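Long-range contacts in glycosyl hydrolase, family 38 (PDB 3LVT), which probably acts as an alpha-mannosidase of glycosyl hydrolase family 38, binding carbohydrate and cleaving terminal mannose residues, and carries a bound calcium ion: residues L545-K550 against L780-K785; E531-Q536 against D549-E554; L142-A147 against L873-T878. One frame throughout, in Å; residues are numbered along the deposited sequence.

Contact 1 of 3, residues L545-K550 against L780-K785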
loop_
_atom_site.group_PDB
_atom_site.type_symbol
_atom_site.label_atom_id
_atom_site.label_comp_id
_atom_site.label_asym_id
_atom_site.label_seq_id
_atom_site.Cartn_x
_atom_site.Cartn_y
_atom_site.Cartn_z
ATOM N N LEU A 545 -2.672 28.720 -3.274
ATOM C CA LEU A 545 -3.360 28.968 -2.012
ATOM C C LEU A 545 -2.447 29.627 -0.996
ATOM O O LEU A 545 -1.249 29.305 -0.902
ATOM C CB LEU A 545 -3.862 27.661 -1.399
ATOM C CG LEU A 545 -4.473 26.601 -2.314
ATOM C CD1 LEU A 545 -4.811 25.379 -1.499
ATOM C CD2 LEU A 545 -5.710 27.133 -3.013
ATOM N N THR A 546 -3.042 30.557 -0.256
ATOM C CA THR A 546 -2.478 31.158 0.930
ATOM C C THR A 546 -3.419 30.731 2.054
ATOM O O THR A 546 -4.633 30.931 1.967
ATOM C CB THR A 546 -2.505 32.674 0.810
ATOM O OG1 THR A 546 -1.741 33.072 -0.337
ATOM C CG2 THR A 546 -1.930 33.343 2.057
ATOM N N ILE A 547 -2.879 30.126 3.102
ATOM C CA ILE A 547 -3.721 29.629 4.165
ATOM C C ILE A 547 -3.299 30.141 5.539
ATOM O O ILE A 547 -2.118 30.245 5.823
ATOM C CB ILE A 547 -3.706 28.116 4.185
ATOM C CG1 ILE A 547 -4.286 27.566 2.879
ATOM C CG2 ILE A 547 -4.507 27.614 5.356
ATOM C CD1 ILE A 547 -3.974 26.055 2.651
ATOM N N ALA A 548 -4.265 30.439 6.396
ATOM C CA ALA A 548 -3.954 30.822 7.775
ATOM C C ALA A 548 -4.486 29.761 8.750
ATOM O O ALA A 548 -5.653 29.368 8.669
ATOM C CB ALA A 548 -4.545 32.186 8.096
ATOM N N ASP A 549 -3.645 29.281 9.659
ATOM C CA ASP A 549 -4.154 28.438 10.734
ATOM C C ASP A 549 -4.781 29.380 11.759
ATOM O O ASP A 549 -4.095 30.191 12.367
ATOM C CB ASP A 549 -3.032 27.596 11.351
ATOM C CG ASP A 549 -3.549 26.537 12.330
ATOM O OD1 ASP A 549 -4.378 26.867 13.225
ATOM O OD2 ASP A 549 -3.111 25.364 12.211
ATOM N N LYS A 550 -6.094 29.298 11.936
ATOM C CA LYS A 550 -6.770 30.223 12.869
ATOM C C LYS A 550 -6.388 30.033 14.342
ATOM O O LYS A 550 -6.530 30.962 15.123
ATOM C CB LYS A 550 -8.278 30.260 12.646
ATOM C CG LYS A 550 -8.639 31.199 11.495
ATOM C CD LYS A 550 -9.984 30.893 10.822
ATOM C CE LYS A 550 -11.173 31.251 11.712
ATOM N NZ LYS A 550 -12.397 31.552 10.917
ATOM N N LEU A 780 -4.070 18.347 2.559
ATOM C CA LEU A 780 -3.208 19.138 3.418
ATOM C C LEU A 780 -3.809 19.297 4.794
ATOM O O LEU A 780 -5.028 19.404 4.938
ATOM C CB LEU A 780 -3.005 20.490 2.758
ATOM C CG LEU A 780 -2.173 21.565 3.425
ATOM C CD1 LEU A 780 -1.665 22.484 2.321
ATOM C CD2 LEU A 780 -3.017 22.351 4.456
ATOM N N SER A 781 -2.939 19.340 5.799
ATOM C CA SER A 781 -3.338 19.576 7.195
ATOM C C SER A 781 -2.261 20.355 7.913
ATOM O O SER A 781 -1.092 20.031 7.807
ATOM C CB SER A 781 -3.499 18.254 7.893
ATOM O OG SER A 781 -4.529 18.361 8.845
ATOM N N LEU A 782 -2.641 21.394 8.636
ATOM C CA LEU A 782 -1.687 22.187 9.405
ATOM C C LEU A 782 -1.802 21.826 10.866
ATOM O O LEU A 782 -2.897 21.509 11.329
ATOM C CB LEU A 782 -1.970 23.662 9.241
ATOM C CG LEU A 782 -2.146 24.202 7.827
ATOM C CD1 LEU A 782 -2.581 25.669 7.894
ATOM C CD2 LEU A 782 -0.871 24.038 6.975
ATOM N N HIS A 783 -0.679 21.857 11.592
ATOM C CA HIS A 783 -0.724 21.672 13.051
ATOM C C HIS A 783 0.153 22.670 13.797
ATOM O O HIS A 783 0.929 23.419 13.182
ATOM C CB HIS A 783 -0.411 20.224 13.464
ATOM C CG HIS A 783 1.019 19.807 13.237
ATOM N ND1 HIS A 783 1.400 18.974 12.203
ATOM C CD2 HIS A 783 2.153 20.089 13.925
ATOM C CE1 HIS A 783 2.704 18.765 12.262
ATOM N NE2 HIS A 783 3.185 19.437 13.291
ATOM N N GLY A 784 0.018 22.677 15.122
ATOM C CA GLY A 784 0.820 23.523 15.992
ATOM C C GLY A 784 1.995 22.795 16.631
ATOM O O GLY A 784 2.903 22.318 15.926
ATOM N N LYS A 785 1.985 22.727 17.968
ATOM C CA LYS A 785 3.063 22.096 18.738
ATOM C C LYS A 785 3.251 20.638 18.268
ATOM O O LYS A 785 2.267 19.984 17.897
ATOM C CB LYS A 785 2.743 22.164 20.241
#

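Contact 2 of 3, residues E531-Q536 against D549-E554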
loop_
_atom_site.group_PDB
_atom_site.type_symbol
_atom_site.label_atom_id
_atom_site.label_comp_id
_atom_site.label_asym_id
_atom_site.label_seq_id
_atom_site.Cartn_x
_atom_site.Cartn_y
_atom_site.Cartn_z
ATOM N N GLU A 531 -13.531 29.708 4.724
ATOM C CA GLU A 531 -13.025 29.521 6.083
ATOM C C GLU A 531 -13.958 28.769 7.009
ATOM O O GLU A 531 -15.172 28.783 6.850
ATOM C CB GLU A 531 -12.601 30.856 6.724
ATOM C CG GLU A 531 -13.718 31.820 7.048
ATOM C CD GLU A 531 -13.193 33.084 7.716
ATOM O OE1 GLU A 531 -13.333 34.179 7.125
ATOM O OE2 GLU A 531 -12.626 32.982 8.828
ATOM N N ASN A 532 -13.355 28.089 7.967
ATOM C CA ASN A 532 -14.083 27.497 9.065
ATOM C C ASN A 532 -13.332 27.865 10.334
ATOM O O ASN A 532 -12.433 28.714 10.285
ATOM C CB ASN A 532 -14.226 25.982 8.860
ATOM C CG ASN A 532 -12.884 25.260 8.712
ATOM O OD1 ASN A 532 -11.820 25.835 8.934
ATOM N ND2 ASN A 532 -12.942 23.981 8.353
ATOM N N GLU A 533 -13.686 27.261 11.463
ATOM C CA GLU A 533 -12.982 27.548 12.731
ATOM C C GLU A 533 -11.469 27.302 12.651
ATOM O O GLU A 533 -10.696 28.026 13.260
ATOM C CB GLU A 533 -13.576 26.752 13.906
ATOM C CG GLU A 533 -14.233 25.414 13.501
ATOM C CD GLU A 533 -14.521 24.486 14.691
ATOM O OE1 GLU A 533 -15.692 24.037 14.841
ATOM O OE2 GLU A 533 -13.571 24.214 15.465
ATOM N N PHE A 534 -11.050 26.291 11.891
ATOM C CA PHE A 534 -9.640 25.882 11.885
ATOM C C PHE A 534 -8.774 26.717 10.958
ATOM O O PHE A 534 -7.660 27.054 11.310
ATOM C CB PHE A 534 -9.491 24.392 11.550
ATOM C CG PHE A 534 -10.417 23.486 12.325
ATOM C CD1 PHE A 534 -11.603 23.029 11.757
ATOM C CD2 PHE A 534 -10.100 23.072 13.619
ATOM C CE1 PHE A 534 -12.469 22.169 12.465
ATOM C CE2 PHE A 534 -10.970 22.215 14.343
ATOM C CZ PHE A 534 -12.145 21.766 13.755
ATOM N N ILE A 535 -9.294 27.047 9.776
ATOM C CA ILE A 535 -8.484 27.655 8.715
ATOM C C ILE A 535 -9.243 28.657 7.868
ATOM O O ILE A 535 -10.473 28.608 7.782
ATOM C CB ILE A 535 -7.825 26.593 7.742
ATOM C CG1 ILE A 535 -8.887 25.795 6.996
ATOM C CG2 ILE A 535 -6.851 25.678 8.483
ATOM C CD1 ILE A 535 -8.320 24.840 5.951
ATOM N N GLN A 536 -8.469 29.552 7.250
ATOM C CA GLN A 536 -8.933 30.544 6.300
ATOM C C GLN A 536 -8.096 30.416 5.005
ATOM O O GLN A 536 -6.853 30.407 5.060
ATOM C CB GLN A 536 -8.771 31.940 6.911
ATOM C CG GLN A 536 -9.504 33.058 6.175
ATOM C CD GLN A 536 -8.678 33.657 5.035
ATOM O OE1 GLN A 536 -7.484 33.893 5.196
ATOM N NE2 GLN A 536 -9.316 33.917 3.882
ATOM N N ASP A 549 -3.645 29.281 9.659
ATOM C CA ASP A 549 -4.154 28.438 10.734
ATOM C C ASP A 549 -4.781 29.380 11.759
ATOM O O ASP A 549 -4.095 30.191 12.367
ATOM C CB ASP A 549 -3.032 27.596 11.351
ATOM C CG ASP A 549 -3.549 26.537 12.330
ATOM O OD1 ASP A 549 -4.378 26.867 13.225
ATOM O OD2 ASP A 549 -3.111 25.364 12.211
ATOM N N LYS A 550 -6.094 29.298 11.936
ATOM C CA LYS A 550 -6.770 30.223 12.869
ATOM C C LYS A 550 -6.388 30.033 14.342
ATOM O O LYS A 550 -6.530 30.962 15.123
ATOM C CB LYS A 550 -8.278 30.260 12.646
ATOM C CG LYS A 550 -8.639 31.199 11.495
ATOM C CD LYS A 550 -9.984 30.893 10.822
ATOM C CE LYS A 550 -11.173 31.251 11.712
ATOM N NZ LYS A 550 -12.397 31.552 10.917
ATOM N N LYS A 551 -5.847 28.855 14.676
ATOM C CA LYS A 551 -5.470 28.489 16.045
ATOM C C LYS A 551 -3.991 28.754 16.406
ATOM O O LYS A 551 -3.679 28.993 17.565
ATOM C CB LYS A 551 -5.802 27.004 16.357
ATOM C CG LYS A 551 -7.136 26.456 15.845
ATOM C CD LYS A 551 -8.327 27.262 16.303
ATOM C CE LYS A 551 -9.223 26.448 17.244
ATOM N NZ LYS A 551 -10.149 25.514 16.513
ATOM N N THR A 552 -3.082 28.673 15.434
ATOM C CA THR A 552 -1.667 28.963 15.698
ATOM C C THR A 552 -1.260 30.360 15.258
ATOM O O THR A 552 -0.254 30.897 15.742
ATOM C CB THR A 552 -0.725 27.993 14.978
ATOM O OG1 THR A 552 -0.690 28.317 13.573
ATOM C CG2 THR A 552 -1.155 26.545 15.198
ATOM N N GLY A 553 -2.014 30.928 14.317
ATOM C CA GLY A 553 -1.652 32.188 13.671
ATOM C C GLY A 553 -0.650 32.036 12.537
ATOM O O GLY A 553 -0.357 32.994 11.820
ATOM N N GLU A 554 -0.093 30.842 12.369
ATOM C CA GLU A 554 0.862 30.629 11.275
ATOM C C GLU A 554 0.147 30.688 9.937
ATOM O O GLU A 554 -0.962 30.165 9.786
ATOM C CB GLU A 554 1.589 29.300 11.424
ATOM C CG GLU A 554 2.239 29.090 12.794
ATOM C CD GLU A 554 3.447 29.972 13.026
ATOM O OE1 GLU A 554 3.934 30.612 12.067
ATOM O OE2 GLU A 554 3.916 30.032 14.184
#

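Contact 3 of 3, residues L142-A147 against L873-T878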
loop_
_atom_site.group_PDB
_atom_site.type_symbol
_atom_site.label_atom_id
_atom_site.label_comp_id
_atom_site.label_asym_id
_atom_site.label_seq_id
_atom_site.Cartn_x
_atom_site.Cartn_y
_atom_site.Cartn_z
ATOM N N LEU A 142 7.714 -11.319 15.011
ATOM C CA LEU A 142 6.289 -11.592 15.037
ATOM C C LEU A 142 5.862 -12.617 13.985
ATOM O O LEU A 142 4.686 -12.951 13.888
ATOM C CB LEU A 142 5.496 -10.300 14.854
ATOM C CG LEU A 142 5.610 -9.198 15.910
ATOM C CD1 LEU A 142 4.799 -7.965 15.474
ATOM C CD2 LEU A 142 5.173 -9.658 17.289
ATOM N N ALA A 143 6.807 -13.107 13.190
ATOM C CA ALA A 143 6.533 -14.199 12.256
ATOM C C ALA A 143 7.445 -15.403 12.513
ATOM O O ALA A 143 7.503 -16.334 11.695
ATOM C CB ALA A 143 6.665 -13.725 10.816
ATOM N N ASN A 144 8.141 -15.368 13.650
ATOM C CA ASN A 144 9.091 -16.399 14.065
ATOM C C ASN A 144 10.255 -16.617 13.068
ATOM O O ASN A 144 10.673 -17.760 12.821
ATOM C CB ASN A 144 8.379 -17.732 14.362
ATOM C CG ASN A 144 7.182 -17.580 15.299
ATOM O OD1 ASN A 144 7.205 -16.793 16.263
ATOM N ND2 ASN A 144 6.126 -18.361 15.031
ATOM N N LEU A 145 10.767 -15.526 12.503
ATOM C CA LEU A 145 11.941 -15.581 11.650
ATOM C C LEU A 145 13.090 -14.797 12.296
ATOM O O LEU A 145 13.335 -13.647 11.931
ATOM C CB LEU A 145 11.624 -14.994 10.280
ATOM C CG LEU A 145 10.301 -15.369 9.623
ATOM C CD1 LEU A 145 10.034 -14.470 8.434
ATOM C CD2 LEU A 145 10.297 -16.824 9.210
ATOM N N PRO A 146 13.809 -15.410 13.258
ATOM C CA PRO A 146 14.791 -14.633 14.036
ATOM C C PRO A 146 16.109 -14.397 13.276
ATOM O O PRO A 146 16.993 -13.634 13.743
ATOM C CB PRO A 146 15.018 -15.495 15.297
ATOM C CG PRO A 146 14.039 -16.674 15.186
ATOM C CD PRO A 146 13.761 -16.810 13.711
ATOM N N ALA A 147 16.221 -15.041 12.115
ATOM C CA ALA A 147 17.318 -14.775 11.200
ATOM C C ALA A 147 16.848 -14.461 9.780
ATOM O O ALA A 147 15.822 -14.963 9.328
ATOM C CB ALA A 147 18.282 -15.931 11.201
ATOM N N LEU A 873 1.196 -13.919 12.845
ATOM C CA LEU A 873 0.635 -15.178 12.364
ATOM C C LEU A 873 -0.567 -15.537 13.225
ATOM O O LEU A 873 -1.162 -16.606 13.084
ATOM C CB LEU A 873 1.680 -16.298 12.378
ATOM C CG LEU A 873 3.100 -16.027 11.861
ATOM C CD1 LEU A 873 3.962 -17.293 11.957
ATOM C CD2 LEU A 873 3.133 -15.478 10.431
ATOM N N GLU A 874 -0.923 -14.631 14.127
ATOM C CA GLU A 874 -2.120 -14.789 14.952
ATOM C C GLU A 874 -1.984 -15.842 16.071
ATOM O O GLU A 874 -2.989 -16.311 16.595
ATOM C CB GLU A 874 -3.351 -15.014 14.053
ATOM C CG GLU A 874 -3.632 -13.790 13.162
ATOM C CD GLU A 874 -4.566 -14.041 11.975
ATOM O OE1 GLU A 874 -4.839 -13.075 11.228
ATOM O OE2 GLU A 874 -5.036 -15.179 11.771
ATOM N N GLU A 875 -0.734 -16.188 16.423
ATOM C CA GLU A 875 -0.388 -17.061 17.565
ATOM C C GLU A 875 -0.013 -16.227 18.815
ATOM O O GLU A 875 0.608 -15.176 18.672
ATOM C CB GLU A 875 0.833 -17.924 17.241
ATOM C CG GLU A 875 0.815 -18.747 15.973
ATOM C CD GLU A 875 2.222 -19.272 15.632
ATOM O OE1 GLU A 875 3.196 -18.909 16.354
ATOM O OE2 GLU A 875 2.355 -20.048 14.646
ATOM N N PRO A 876 -0.347 -16.717 20.042
ATOM C CA PRO A 876 -0.002 -16.038 21.309
ATOM C C PRO A 876 1.479 -15.710 21.469
ATOM O O PRO A 876 2.347 -16.504 21.090
ATOM C CB PRO A 876 -0.434 -17.046 22.371
ATOM C CG PRO A 876 -1.588 -17.742 21.740
ATOM C CD PRO A 876 -1.169 -17.921 20.301
ATOM N N LEU A 877 1.754 -14.532 22.015
ATOM C CA LEU A 877 3.114 -14.013 22.093
ATOM C C LEU A 877 4.010 -14.834 23.021
ATOM O O LEU A 877 3.529 -15.411 24.001
ATOM C CB LEU A 877 3.096 -12.556 22.559
ATOM C CG LEU A 877 2.796 -11.441 21.559
ATOM C CD1 LEU A 877 2.648 -10.126 22.318
ATOM C CD2 LEU A 877 3.890 -11.353 20.496
ATOM N N THR A 878 5.304 -14.877 22.696
ATOM C CA THR A 878 6.320 -15.528 23.525
ATOM C C THR A 878 7.265 -14.465 24.104
ATOM O O THR A 878 8.145 -13.963 23.387
ATOM C CB THR A 878 7.133 -16.599 22.724
ATOM O OG1 THR A 878 8.334 -16.930 23.437
ATOM C CG2 THR A 878 7.508 -16.090 21.312
#

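Contact 1 of 3, residues L545-K550 against L780-K785
Asp-549 OD1 is gripped by two backbone N-H groups, those of Lys-551 and Thr-552, while the other branch of the same carboxylate lies alongside Leu-782. OD2 comes to 3.6 Å from Leu-782 CB, a packing contact without a hydrogen bond, and the two side chains lie side by side, pointing opposite ways. CG, anti to the backbone N (chi1 -171°), sits on the carbonyl side, where OD1 meets the N-H groups of the following turn in an Asx motif. A buried charge is thus met by the turn that follows its own strand and would probably be stabilised by it. Leu-782 CD1 fits between two residues of the facing strand: it lies 3.7 Å from Ile-547 CG2 and 4.0 Å from Asp-549 CB. Ile-547 sends its other branch toward the preceding inward residue of the opposite strand, with CD1 4.2 Å from Leu-780 CD2. No hydrogen bond joins the segments, because they belong to different sheets packed face to face: the axes of strands 545-549 and 780-783 approach to 8.4 Å and cross at -39°, consistent with the large beta-sandwich of the family's C-terminal region. Strand 545-549 runs between 535-539 and 555-566 in one sheet; opposite it, 772-783 lies between 659-667, whose Leu-659 also touches Ile-547, and 727-732, whose Val-728 packs on Leu-782.

Contact 2 of 3, residues E531-Q536 against D549-E554
Lys-550 N donates to Phe-534 O (2.8 Å, 154° at the hydrogen) just past the open end of the beta-hairpin formed by strands 535-539 and 545-549. Ile-535 and Asp-549 make the last bridge of this hairpin, an antiparallel non-hydrogen-bonded pair. From there the chain turns away, and the side chain of Lys-550 runs back over the backbone of 532-535. Its CB rests 3.3 Å from Glu-533 O, and CG passes farther from the same oxygen. CD reaches both Asn-532 O and the carbonyl carbon of Ile-535. A bend at chi3 (71°) then steers CE past Asn-532 O and brings NZ to two acceptors. NZ forms a salt bridge with Glu-531 OE2 at 2.5 Å, a shortness not to be read closely at this resolution, using the oxygen's anti lone pair; the two side chains cross at about a right angle. It also bonds to Asn-532 O (2.9 Å), standing above the carbonyl plane, so the ammonium bonds to the last residue of strand 529-531 and the first of the turn leading into strand 535-539. That turn has its own fastening: Asn-532 OD1 accepts from Ile-535 N at 2.9 Å, an Asx motif, with the donor nearly in line with the C=O bond. Asn-532 ND2 bonds to Ile-653 O, linking the turn to the end of strand 641-653. Lys-551, on the exposed side, makes weaker contacts. Its bent chain brings NZ obliquely to the Phe-534 ring, 3.8 Å from CD2, and equally far from Glu-533 OE2 in a long salt bridge.

Contact 3 of 3, residues L142-A147 against L873-T878
Leu-142 meets Leu-877 obliquely, methyl to methyl, with CD2 to CD2 at 3.8 Å, while its backbone is hydrogen-bonded to that of Val-872. Next in line, Ala-143 lies against Leu-873, whose forked end spreads over it: CD2 is 4.0 Å from Ala-143 CB, and CD1 is 3.7 Å from Ala-143 O. Asn-144 then supplies the one hydrogen bond across the contact. Its ND2 donates to Glu-875 OE1 over 3.3 Å with 156° at the hydrogen. The acceptor lies in the amide plane of the asparagine, whereas the donor meets OE1 on its syn side and well out of the carboxylate plane, the two flat groups being 31° apart. The same ND2 lies 3.9 Å from Leu-873 CD1, so the polar link borders the apolar patch. Helix 100-117 closes in beside it, through Met-107 on Ala-143 and His-111 on both Leu-873 and Glu-875. This is the docking of a helix end from the N-terminal domain onto a loop of the C-terminal beta-sandwich domain. Asn-144, at positive phi, is the C-prime residue of a Schellman motif that ends helix 136-141, with Leu-145 N bonded to Met-140 O and Asn-144 N to Gln-141 O.

Contacts 1 and 2 are neighbours, their centres about 6 Å apart: they share Asp-549 and Lys-550, and the adjacent strands 535-539 and 545-549 belong to one sheet. Contact 2 joins pieces close in sequence at the open end of the hairpin, where strand 535-539 begins and strand 545-549 ends, whereas contact 1 packs the sheet against the one containing 772-783, more than 200 residues later. Contact 3 lies far off, its centre about 42 Å from that of contact 1 and about 46 Å from that of contact 2. Both are nested within the chain loop it closes. Contact 1 is thus a buried joint between two sheets of the C-terminal region and contact 2 the partly exposed end of one, while contact 3 brings the late beta-sandwich back to the N-terminal domain.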